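Long-range contact in regulator of nonsense transcripts 2 (Homo sapiens, PDB 4CEM), which takes part in nonsense-mediated mRNA decay, here represented by the first of its three MIF4G domains, an all-helical module: residues Lys241-His255 and Tyr290-Leu304. Residues are numbered along the deposited sequence; the frame is centred on the assembly and turned at random.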
loop_
_atom_site.group_PDB
_atom_site.type_symbol
_atom_site.label_atom_id
_atom_site.label_comp_id
_atom_site.label_asym_id
_atom_site.label_seq_id
_atom_site.Cartn_x
_atom_site.Cartn_y
_atom_site.Cartn_z
ATOM N N LYS A 241 -10.798 -10.700 3.335
ATOM C CA LYS A 241 -12.133 -11.257 3.055
ATOM C C LYS A 241 -13.157 -10.747 4.047
ATOM O O LYS A 241 -14.275 -10.387 3.682
ATOM C CB LYS A 241 -12.113 -12.793 3.072
ATOM C CG LYS A 241 -12.065 -13.411 1.679
ATOM C CD LYS A 241 -11.089 -14.577 1.576
ATOM C CE LYS A 241 -10.946 -15.052 0.134
ATOM N NZ LYS A 241 -9.828 -16.022 -0.014
ATOM N N GLU A 242 -12.751 -10.723 5.307
ATOM C CA GLU A 242 -13.563 -10.201 6.388
ATOM C C GLU A 242 -13.886 -8.724 6.158
ATOM O O GLU A 242 -15.017 -8.292 6.378
ATOM C CB GLU A 242 -12.809 -10.389 7.693
ATOM C CG GLU A 242 -13.620 -10.193 8.945
ATOM C CD GLU A 242 -12.724 -10.200 10.161
ATOM O OE1 GLU A 242 -11.792 -11.033 10.198
ATOM O OE2 GLU A 242 -12.938 -9.365 11.064
ATOM N N TYR A 243 -12.897 -7.954 5.713
ATOM C CA TYR A 243 -13.137 -6.569 5.310
ATOM C C TYR A 243 -14.101 -6.541 4.141
ATOM O O TYR A 243 -15.063 -5.778 4.132
ATOM C CB TYR A 243 -11.842 -5.879 4.892
ATOM C CG TYR A 243 -12.017 -4.414 4.556
ATOM C CD1 TYR A 243 -11.880 -3.434 5.537
ATOM C CD2 TYR A 243 -12.306 -4.005 3.261
ATOM C CE1 TYR A 243 -12.034 -2.091 5.237
ATOM C CE2 TYR A 243 -12.458 -2.663 2.946
ATOM C CZ TYR A 243 -12.322 -1.707 3.936
ATOM O OH TYR A 243 -12.476 -0.370 3.636
ATOM N N PHE A 244 -13.822 -7.375 3.146
ATOM C CA PHE A 244 -14.646 -7.441 1.957
ATOM C C PHE A 244 -16.088 -7.791 2.302
ATOM O O PHE A 244 -17.024 -7.227 1.729
ATOM C CB PHE A 244 -14.095 -8.467 0.971
ATOM C CG PHE A 244 -14.972 -8.661 -0.220
ATOM C CD1 PHE A 244 -15.042 -7.685 -1.199
ATOM C CD2 PHE A 244 -15.763 -9.796 -0.342
ATOM C CE1 PHE A 244 -15.869 -7.845 -2.302
ATOM C CE2 PHE A 244 -16.593 -9.960 -1.440
ATOM C CZ PHE A 244 -16.647 -8.982 -2.424
ATOM N N THR A 245 -16.254 -8.741 3.218
ATOM C CA THR A 245 -17.569 -9.082 3.759
ATOM C C THR A 245 -18.270 -7.841 4.339
ATOM O O THR A 245 -19.389 -7.489 3.946
ATOM C CB THR A 245 -17.432 -10.144 4.856
ATOM O OG1 THR A 245 -16.980 -11.368 4.267
ATOM C CG2 THR A 245 -18.760 -10.365 5.572
ATOM N N SER A 246 -17.587 -7.184 5.268
ATOM C CA SER A 246 -18.066 -5.943 5.849
ATOM C C SER A 246 -18.458 -4.934 4.763
ATOM O O SER A 246 -19.510 -4.310 4.846
ATOM C CB SER A 246 -16.994 -5.359 6.778
ATOM O OG SER A 246 -17.076 -3.953 6.826
ATOM N N LEU A 247 -17.619 -4.789 3.744
ATOM C CA LEU A 247 -17.860 -3.817 2.673
ATOM C C LEU A 247 -19.091 -4.166 1.839
ATOM O O LEU A 247 -19.754 -3.279 1.297
ATOM C CB LEU A 247 -16.631 -3.716 1.761
ATOM C CG LEU A 247 -16.714 -2.740 0.582
ATOM C CD1 LEU A 247 -16.806 -1.301 1.070
ATOM C CD2 LEU A 247 -15.514 -2.923 -0.333
ATOM N N THR A 248 -19.384 -5.459 1.727
ATOM C CA THR A 248 -20.512 -5.926 0.928
ATOM C C THR A 248 -21.822 -5.761 1.696
ATOM O O THR A 248 -22.858 -5.465 1.100
ATOM C CB THR A 248 -20.284 -7.373 0.435
ATOM O OG1 THR A 248 -19.781 -7.325 -0.903
ATOM C CG2 THR A 248 -21.567 -8.192 0.452
ATOM N N LYS A 249 -21.769 -5.930 3.016
ATOM C CA LYS A 249 -22.868 -5.492 3.886
ATOM C C LYS A 249 -23.213 -4.027 3.617
ATOM O O LYS A 249 -24.358 -3.696 3.320
ATOM C CB LYS A 249 -22.514 -5.664 5.368
ATOM C CG LYS A 249 -23.137 -6.880 6.039
ATOM C CD LYS A 249 -22.532 -8.195 5.564
ATOM C CE LYS A 249 -22.849 -9.327 6.534
ATOM N NZ LYS A 249 -22.446 -10.661 6.008
ATOM N N HIS A 250 -22.208 -3.162 3.708
ATOM C CA HIS A 250 -22.386 -1.722 3.506
ATOM C C HIS A 250 -22.850 -1.391 2.103
ATOM O O HIS A 250 -23.457 -0.341 1.884
ATOM C CB HIS A 250 -21.088 -0.988 3.871
ATOM C CG HIS A 250 -21.178 0.529 3.818
ATOM N ND1 HIS A 250 -22.252 1.213 4.249
ATOM C CD2 HIS A 250 -20.249 1.485 3.394
ATOM C CE1 HIS A 250 -22.036 2.537 4.087
ATOM N NE2 HIS A 250 -20.810 2.698 3.565
ATOM N N LEU A 251 -22.593 -2.278 1.139
ATOM C CA LEU A 251 -23.101 -2.092 -0.224
ATOM C C LEU A 251 -24.585 -2.453 -0.333
ATOM O O LEU A 251 -25.343 -1.768 -1.029
ATOM C CB LEU A 251 -22.297 -2.923 -1.228
ATOM C CG LEU A 251 -22.625 -2.668 -2.705
ATOM C CD1 LEU A 251 -22.107 -1.308 -3.141
ATOM C CD2 LEU A 251 -22.052 -3.765 -3.588
ATOM N N LYS A 252 -24.987 -3.537 0.335
ATOM C CA LYS A 252 -26.388 -3.968 0.337
ATOM C C LYS A 252 -27.257 -2.942 1.047
ATOM O O LYS A 252 -28.204 -2.422 0.462
ATOM C CB LYS A 252 -26.563 -5.338 1.005
ATOM C CG LYS A 252 -26.093 -6.518 0.168
ATOM C CD LYS A 252 -26.716 -7.818 0.659
ATOM C CE LYS A 252 -25.889 -9.041 0.282
ATOM N NZ LYS A 252 -24.759 -9.274 1.224
ATOM N N ARG A 253 -26.929 -2.649 2.303
ATOM C CA ARG A 253 -27.633 -1.606 3.050
ATOM C C ARG A 253 -27.911 -0.401 2.154
ATOM O O ARG A 253 -29.063 -0.026 1.951
ATOM C CB ARG A 253 -26.837 -1.157 4.282
ATOM C CG ARG A 253 -27.248 -1.821 5.589
ATOM C CD ARG A 253 -27.051 -0.896 6.785
ATOM N NE ARG A 253 -25.643 -0.719 7.166
ATOM C CZ ARG A 253 -24.849 0.295 6.802
ATOM N NH1 ARG A 253 -25.283 1.279 6.013
ATOM N NH2 ARG A 253 -23.589 0.327 7.233
ATOM N N ASP A 254 -26.853 0.176 1.597
ATOM C CA ASP A 254 -26.982 1.374 0.774
ATOM C C ASP A 254 -27.742 1.146 -0.538
ATOM O O ASP A 254 -28.207 2.108 -1.144
ATOM C CB ASP A 254 -25.607 1.984 0.490
ATOM C CG ASP A 254 -24.929 2.498 1.746
ATOM O OD1 ASP A 254 -25.193 1.939 2.833
ATOM O OD2 ASP A 254 -24.140 3.462 1.653
ATOM N N HIS A 255 -27.869 -0.103 -0.982
ATOM C CA HIS A 255 -28.734 -0.407 -2.127
ATOM C C HIS A 255 -30.184 -0.283 -1.729
ATOM O O HIS A 255 -30.945 0.448 -2.365
ATOM C CB HIS A 255 -28.447 -1.797 -2.699
ATOM C CG HIS A 255 -29.094 -2.049 -4.049
ATOM N ND1 HIS A 255 -29.083 -1.297 -5.227
ATOM C CD2 HIS A 255 -29.848 -3.137 -4.301
ATOM C CE1 HIS A 255 -29.821 -1.965 -6.140
ATOM N NE2 HIS A 255 -30.291 -3.091 -5.575
ATOM N N TYR A 290 -22.704 6.036 -3.530
ATOM C CA TYR A 290 -23.070 4.654 -3.837
ATOM C C TYR A 290 -22.284 4.194 -5.060
ATOM O O TYR A 290 -21.653 3.135 -5.034
ATOM C CB TYR A 290 -24.577 4.514 -4.094
ATOM C CG TYR A 290 -24.990 3.144 -4.603
ATOM C CD1 TYR A 290 -25.306 2.114 -3.720
ATOM C CD2 TYR A 290 -25.064 2.880 -5.973
ATOM C CE1 TYR A 290 -25.683 0.862 -4.184
ATOM C CE2 TYR A 290 -25.439 1.633 -6.446
ATOM C CZ TYR A 290 -25.746 0.628 -5.549
ATOM O OH TYR A 290 -26.114 -0.612 -6.017
ATOM N N GLN A 291 -22.319 5.001 -6.119
ATOM C CA GLN A 291 -21.608 4.684 -7.357
ATOM C C GLN A 291 -20.122 4.426 -7.125
ATOM O O GLN A 291 -19.537 3.545 -7.758
ATOM C CB GLN A 291 -21.790 5.800 -8.396
ATOM C CG GLN A 291 -23.072 5.690 -9.205
ATOM C CD GLN A 291 -23.081 4.483 -10.127
ATOM O OE1 GLN A 291 -23.214 3.344 -9.678
ATOM N NE2 GLN A 291 -22.947 4.729 -11.427
ATOM N N LYS A 292 -19.525 5.191 -6.215
ATOM C CA LYS A 292 -18.116 5.021 -5.857
ATOM C C LYS A 292 -17.893 3.797 -4.963
ATOM O O LYS A 292 -16.871 3.122 -5.088
ATOM C CB LYS A 292 -17.580 6.289 -5.188
ATOM C CG LYS A 292 -17.549 7.473 -6.138
ATOM C CD LYS A 292 -17.109 8.761 -5.467
ATOM C CE LYS A 292 -17.023 9.873 -6.499
ATOM N NZ LYS A 292 -17.078 11.233 -5.900
ATOM N N LEU A 293 -18.845 3.517 -4.072
ATOM C CA LEU A 293 -18.790 2.326 -3.219
ATOM C C LEU A 293 -18.976 1.047 -4.045
ATOM O O LEU A 293 -18.354 0.021 -3.762
ATOM C CB LEU A 293 -19.857 2.389 -2.124
ATOM C CG LEU A 293 -19.700 1.355 -1.002
ATOM C CD1 LEU A 293 -18.735 1.860 0.061
ATOM C CD2 LEU A 293 -21.050 1.003 -0.388
ATOM N N LEU A 294 -19.846 1.115 -5.052
ATOM C CA LEU A 294 -20.028 0.015 -6.004
ATOM C C LEU A 294 -18.743 -0.215 -6.804
ATOM O O LEU A 294 -18.330 -1.354 -6.996
ATOM C CB LEU A 294 -21.191 0.327 -6.953
ATOM C CG LEU A 294 -21.592 -0.719 -8.000
ATOM C CD1 LEU A 294 -22.406 -1.843 -7.378
ATOM C CD2 LEU A 294 -22.377 -0.060 -9.123
ATOM N N ALA A 295 -18.116 0.872 -7.258
ATOM C CA ALA A 295 -16.873 0.788 -8.030
ATOM C C ALA A 295 -15.751 0.133 -7.219
ATOM O O ALA A 295 -15.082 -0.783 -7.699
ATOM C CB ALA A 295 -16.445 2.167 -8.508
ATOM N N ASN A 296 -15.560 0.602 -5.992
ATOM C CA ASN A 296 -14.561 0.035 -5.085
ATOM C C ASN A 296 -14.842 -1.411 -4.686
ATOM O O ASN A 296 -13.914 -2.192 -4.476
ATOM C CB ASN A 296 -14.469 0.872 -3.811
ATOM C CG ASN A 296 -13.932 2.257 -4.063
ATOM O OD1 ASN A 296 -13.339 2.524 -5.103
ATOM N ND2 ASN A 296 -14.134 3.148 -3.107
ATOM N N SER A 297 -16.120 -1.757 -4.562
ATOM C CA SER A 297 -16.514 -3.117 -4.204
ATOM C C SER A 297 -16.184 -4.095 -5.331
ATOM O O SER A 297 -15.685 -5.197 -5.084
ATOM C CB SER A 297 -18.005 -3.174 -3.866
ATOM O OG SER A 297 -18.284 -2.456 -2.671
ATOM N N GLN A 298 -16.466 -3.681 -6.563
ATOM C CA GLN A 298 -16.122 -4.459 -7.750
ATOM C C GLN A 298 -14.617 -4.600 -7.865
ATOM O O GLN A 298 -14.093 -5.684 -8.129
ATOM C CB GLN A 298 -16.662 -3.779 -9.007
ATOM C CG GLN A 298 -18.182 -3.745 -9.110
ATOM C CD GLN A 298 -18.672 -2.781 -10.172
ATOM O OE1 GLN A 298 -18.204 -1.646 -10.269
ATOM N NE2 GLN A 298 -19.620 -3.231 -10.975
ATOM N N SER A 299 -13.933 -3.484 -7.653
ATOM C CA SER A 299 -12.491 -3.428 -7.743
ATOM C C SER A 299 -11.824 -4.431 -6.798
ATOM O O SER A 299 -10.873 -5.107 -7.184
ATOM C CB SER A 299 -12.022 -2.006 -7.441
ATOM O OG SER A 299 -10.649 -1.860 -7.728
ATOM N N LEU A 300 -12.347 -4.544 -5.579
ATOM C CA LEU A 300 -11.754 -5.390 -4.539
ATOM C C LEU A 300 -12.213 -6.850 -4.624
ATOM O O LEU A 300 -11.493 -7.765 -4.216
ATOM C CB LEU A 300 -12.088 -4.822 -3.152
ATOM C CG LEU A 300 -11.471 -5.532 -1.938
ATOM C CD1 LEU A 300 -9.957 -5.514 -2.036
ATOM C CD2 LEU A 300 -11.932 -4.896 -0.637
ATOM N N ALA A 301 -13.423 -7.066 -5.119
ATOM C CA ALA A 301 -13.929 -8.419 -5.350
ATOM C C ALA A 301 -13.024 -9.138 -6.344
ATOM O O ALA A 301 -12.732 -10.321 -6.207
ATOM C CB ALA A 301 -15.354 -8.361 -5.884
ATOM N N ASP A 302 -12.589 -8.398 -7.355
ATOM C CA ASP A 302 -11.687 -8.931 -8.348
ATOM C C ASP A 302 -10.353 -9.333 -7.724
ATOM O O ASP A 302 -9.922 -10.483 -7.856
ATOM C CB ASP A 302 -11.444 -7.912 -9.446
ATOM C CG ASP A 302 -10.515 -8.437 -10.494
ATOM O OD1 ASP A 302 -9.297 -8.523 -10.213
ATOM O OD2 ASP A 302 -11.007 -8.782 -11.587
ATOM N N LEU A 303 -9.711 -8.376 -7.059
ATOM C CA LEU A 303 -8.429 -8.613 -6.400
ATOM C C LEU A 303 -8.521 -9.838 -5.477
ATOM O O LEU A 303 -7.621 -10.671 -5.448
ATOM C CB LEU A 303 -7.987 -7.356 -5.636
ATOM C CG LEU A 303 -7.489 -6.159 -6.473
ATOM C CD1 LEU A 303 -7.831 -4.824 -5.831
ATOM C CD2 LEU A 303 -5.988 -6.231 -6.746
ATOM N N LEU A 304 -9.625 -9.963 -4.749
ATOM C CA LEU A 304 -9.822 -11.117 -3.882
ATOM C C LEU A 304 -10.485 -12.316 -4.587
ATOM O O LEU A 304 -10.691 -13.352 -3.960
ATOM C CB LEU A 304 -10.632 -10.707 -2.653
ATOM C CG LEU A 304 -10.038 -9.552 -1.846
ATOM C CD1 LEU A 304 -10.909 -9.202 -0.646
ATOM C CD2 LEU A 304 -8.626 -9.890 -1.403
#
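Leu-293 O, which lies 4.0 Å from Leu-251 CD1, is gripped twice by Ser-297: Ser-297 N and Ser-297 OG reach it from opposite faces of the carbonyl plane. The hydroxyl bond, Ser-297 OG to Leu-293 O, measures 2.7 Å, its donor tilted 29° from that plane. With its hydrogen bond thus made inside its own helix, the buried hydroxyl can lie against hydrocarbon, and Ser-297 OG is 3.6 Å from Leu-247 CG. Next to it Leu-251 acts as a knob in a hole formed by Tyr-290, Leu-293, Leu-294 and Ser-297; its CD1 branch meets Leu-293 CD2 at 3.7 Å. That same Leu-293 CD2 lies over a face of the His-250 ring in a CH-pi contact, 27° off the ring normal, while Leu-293 CD1 touches both Leu-247 CD1 and the ring atom His-250 CD2. Phe-244, its CG swung anti to the backbone N, sends CE1 to within 3.7 Å of Ala-301 CB, while Leu-304 CD1 rests on Phe-244 CB at 3.6 Å. At the far end the side chains of Tyr-290 and His-255 cross at a slant, their ring planes near parallel but slid so far that they barely overlap, and Tyr-290 OH comes 3.1 Å from His-255 ND1. With an alanine in place of Tyr-290, the ring that walls one side of the Leu-251 hole would be gone, and Leu-251 would probably be freer to turn and His-255 left without its aromatic neighbour. The short helical segments run antiparallel at 147°, with a closest axis approach of 10.3 Å, and join helix 230-259 to helix 283-303 as an antiparallel pair within the MIF4G domain. Beyond this interface, Tyr-243 reaches helix 164-181 through Ile-178 and Ile-179, and Asn-296 packs on Val-189 and Ile-193 of helix 189-204, tying the pair to the preceding helices.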